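Local atomic coordinates of probable N-glycosylase/DNA lyase (Thermotoga maritima, PDB entry 3N0U), a protein that is a probable N-glycosylase/DNA lyase of the helix-hairpin-helix superfamily, built almost entirely of helices. Residues Glu21-Arg24 / Glu25-Pro29. Residues are numbered along the deposited sequence; the frame is centred on the assembly and turned at random.
Sequences ERIR and EEAKP
Ala27 N reaches back to Ile23 O at 3.0 Å, and Lys28 N to Arg24 O at 2.9 Å. These i to i+4 bonds carry helix 13-44 through a kink at which two successive backbone rungs are bridged by water. One water takes the N-H of Glu25 (N to water 3.0 Å) and donates to Glu21 O (O to water 2.7 Å). A second accepts from Glu26 N and lies 2.9 Å from Arg22 O, to which it donates; it also meets the carboxylate oxygen OE2 of Glu26. That side chain is led back along the helix by its first torsion (chi1 72°), which sets CG between the backbone N and the carbonyl carbon, 3.3 Å from Ile23 O. Its other oxygen, OE1, is hydrogen-bonded to the hydroxyl of Tyr211.

Apolar packing lies on the side facing helix 202-214. Ile23 CD1 rests 4.2 Å from the methyl of Ala27, one turn on, and both side chains touch Tyr211; Ile23 also meets Leu212.

The ionic contact lies within residues 21-24. Arg24, extended from CG to NE, offers NH2 to Glu21 OE1 at 3.0 Å in a nearly straight bond (165°), on the syn side of the carboxylate and within the guanidinium plane. The same NH2 bonds to Phe198 O, NH1 forms a salt bridge with Glu200, and the guanidinium makes a cation-pi contact with the Phe198 ring.

Held by two carboxylates and a carbonyl, the guanidinium is probably restrained from rotating and its positive charge is probably well balanced. Water thus stands in for two backbone bonds at the kink, while Arg24, Glu26 and the Ile23-Ala27 pair join this bent part of the N-terminal helix to the C-terminal region of the chain.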
loop_
_atom_site.group_PDB
_atom_site.type_symbol
_atom_site.label_atom_id
_atom_site.label_comp_id
_atom_site.label_asym_id
_atom_site.label_seq_id
_atom_site.Cartn_x
_atom_site.Cartn_y
_atom_site.Cartn_z
ATOM N N GLU A 21 -6.326 -17.236 -12.337
ATOM C CA GLU A 21 -5.751 -17.662 -13.599
ATOM C C GLU A 21 -6.573 -17.197 -14.788
ATOM O O GLU A 21 -6.015 -16.903 -15.826
ATOM C CB GLU A 21 -5.554 -19.169 -13.658
ATOM C CG GLU A 21 -4.581 -19.723 -12.613
ATOM C CD GLU A 21 -3.120 -19.397 -12.842
ATOM O OE1 GLU A 21 -2.806 -18.530 -13.675
ATOM O OE2 GLU A 21 -2.267 -20.010 -12.151
ATOM N N ARG A 22 -7.894 -17.099 -14.629
ATOM C CA ARG A 22 -8.727 -16.663 -15.738
ATOM C C ARG A 22 -8.553 -15.185 -16.072
ATOM O O ARG A 22 -8.789 -14.784 -17.218
ATOM C CB ARG A 22 -10.204 -16.921 -15.458
ATOM C CG ARG A 22 -10.609 -18.379 -15.375
ATOM C CD ARG A 22 -12.109 -18.477 -15.107
ATOM N NE ARG A 22 -12.518 -19.832 -14.756
ATOM C CZ ARG A 22 -12.855 -20.231 -13.529
ATOM N NH1 ARG A 22 -12.860 -19.374 -12.514
ATOM N NH2 ARG A 22 -13.206 -21.496 -13.321
ATOM N N ILE A 23 -8.148 -14.373 -15.096
ATOM C CA ILE A 23 -7.929 -12.948 -15.374
ATOM C C ILE A 23 -6.472 -12.618 -15.587
ATOM O O ILE A 23 -6.137 -11.484 -15.908
ATOM C CB ILE A 23 -8.540 -11.993 -14.298
ATOM C CG1 ILE A 23 -8.030 -12.265 -12.889
ATOM C CG2 ILE A 23 -10.075 -12.087 -14.312
ATOM C CD1 ILE A 23 -6.622 -11.804 -12.604
ATOM N N ARG A 24 -5.598 -13.602 -15.426
ATOM C CA ARG A 24 -4.169 -13.323 -15.412
ATOM C C ARG A 24 -3.669 -12.685 -16.695
ATOM O O ARG A 24 -2.949 -11.691 -16.667
ATOM C CB ARG A 24 -3.394 -14.600 -15.131
ATOM C CG ARG A 24 -1.930 -14.367 -14.840
ATOM C CD ARG A 24 -1.246 -15.719 -14.592
ATOM N NE ARG A 24 0.030 -15.552 -13.900
ATOM C CZ ARG A 24 0.523 -16.409 -13.024
ATOM N NH1 ARG A 24 1.677 -16.133 -12.452
ATOM N NH2 ARG A 24 -0.117 -17.554 -12.736
ATOM N N GLU A 25 -4.066 -13.234 -17.836
ATOM C CA GLU A 25 -3.513 -12.768 -19.102
ATOM C C GLU A 25 -3.918 -11.327 -19.345
ATOM O O GLU A 25 -3.110 -10.514 -19.760
ATOM C CB GLU A 25 -4.017 -13.641 -20.243
ATOM C CG GLU A 25 -3.518 -13.218 -21.609
ATOM C CD GLU A 25 -4.178 -14.009 -22.734
ATOM O OE1 GLU A 25 -4.532 -13.400 -23.770
ATOM O OE2 GLU A 25 -4.347 -15.241 -22.577
ATOM N N GLU A 26 -5.171 -11.012 -19.071
ATOM C CA GLU A 26 -5.650 -9.669 -19.345
ATOM C C GLU A 26 -5.124 -8.641 -18.357
ATOM O O GLU A 26 -4.973 -7.465 -18.700
ATOM C CB GLU A 26 -7.188 -9.630 -19.424
ATOM C CG GLU A 26 -7.936 -9.782 -18.129
ATOM C CD GLU A 26 -9.411 -10.071 -18.371
ATOM O OE1 GLU A 26 -10.271 -9.449 -17.713
ATOM O OE2 GLU A 26 -9.700 -10.944 -19.201
ATOM N N ALA A 27 -4.891 -9.072 -17.120
ATOM C CA ALA A 27 -4.448 -8.166 -16.079
ATOM C C ALA A 27 -2.955 -7.932 -16.160
ATOM O O ALA A 27 -2.468 -6.890 -15.736
ATOM C CB ALA A 27 -4.836 -8.686 -14.701
ATOM N N LYS A 28 -2.222 -8.896 -16.702
ATOM C CA LYS A 28 -0.763 -8.846 -16.620
ATOM C C LYS A 28 -0.141 -7.561 -17.170
ATOM O O LYS A 28 0.745 -6.986 -16.540
ATOM C CB LYS A 28 -0.147 -10.074 -17.269
ATOM C CG LYS A 28 1.361 -10.053 -17.250
ATOM C CD LYS A 28 1.949 -11.334 -17.778
ATOM C CE LYS A 28 3.471 -11.342 -17.589
ATOM N NZ LYS A 28 4.067 -12.625 -18.043
ATOM N N PRO A 29 -0.591 -7.083 -18.333
ATOM C CA PRO A 29 0.049 -5.844 -18.824
ATOM C C PRO A 29 -0.167 -4.667 -17.885
ATOM O O PRO A 29 0.724 -3.818 -17.722
ATOM C CB PRO A 29 -0.613 -5.589 -20.187
ATOM C CG PRO A 29 -1.389 -6.824 -20.501
ATOM C CD PRO A 29 -1.615 -7.603 -19.253
HETATM O O HOH W 1 -5.747 -15.645 -18.224
HETATM O O HOH W 2 -7.546 -12.930 -19.046
#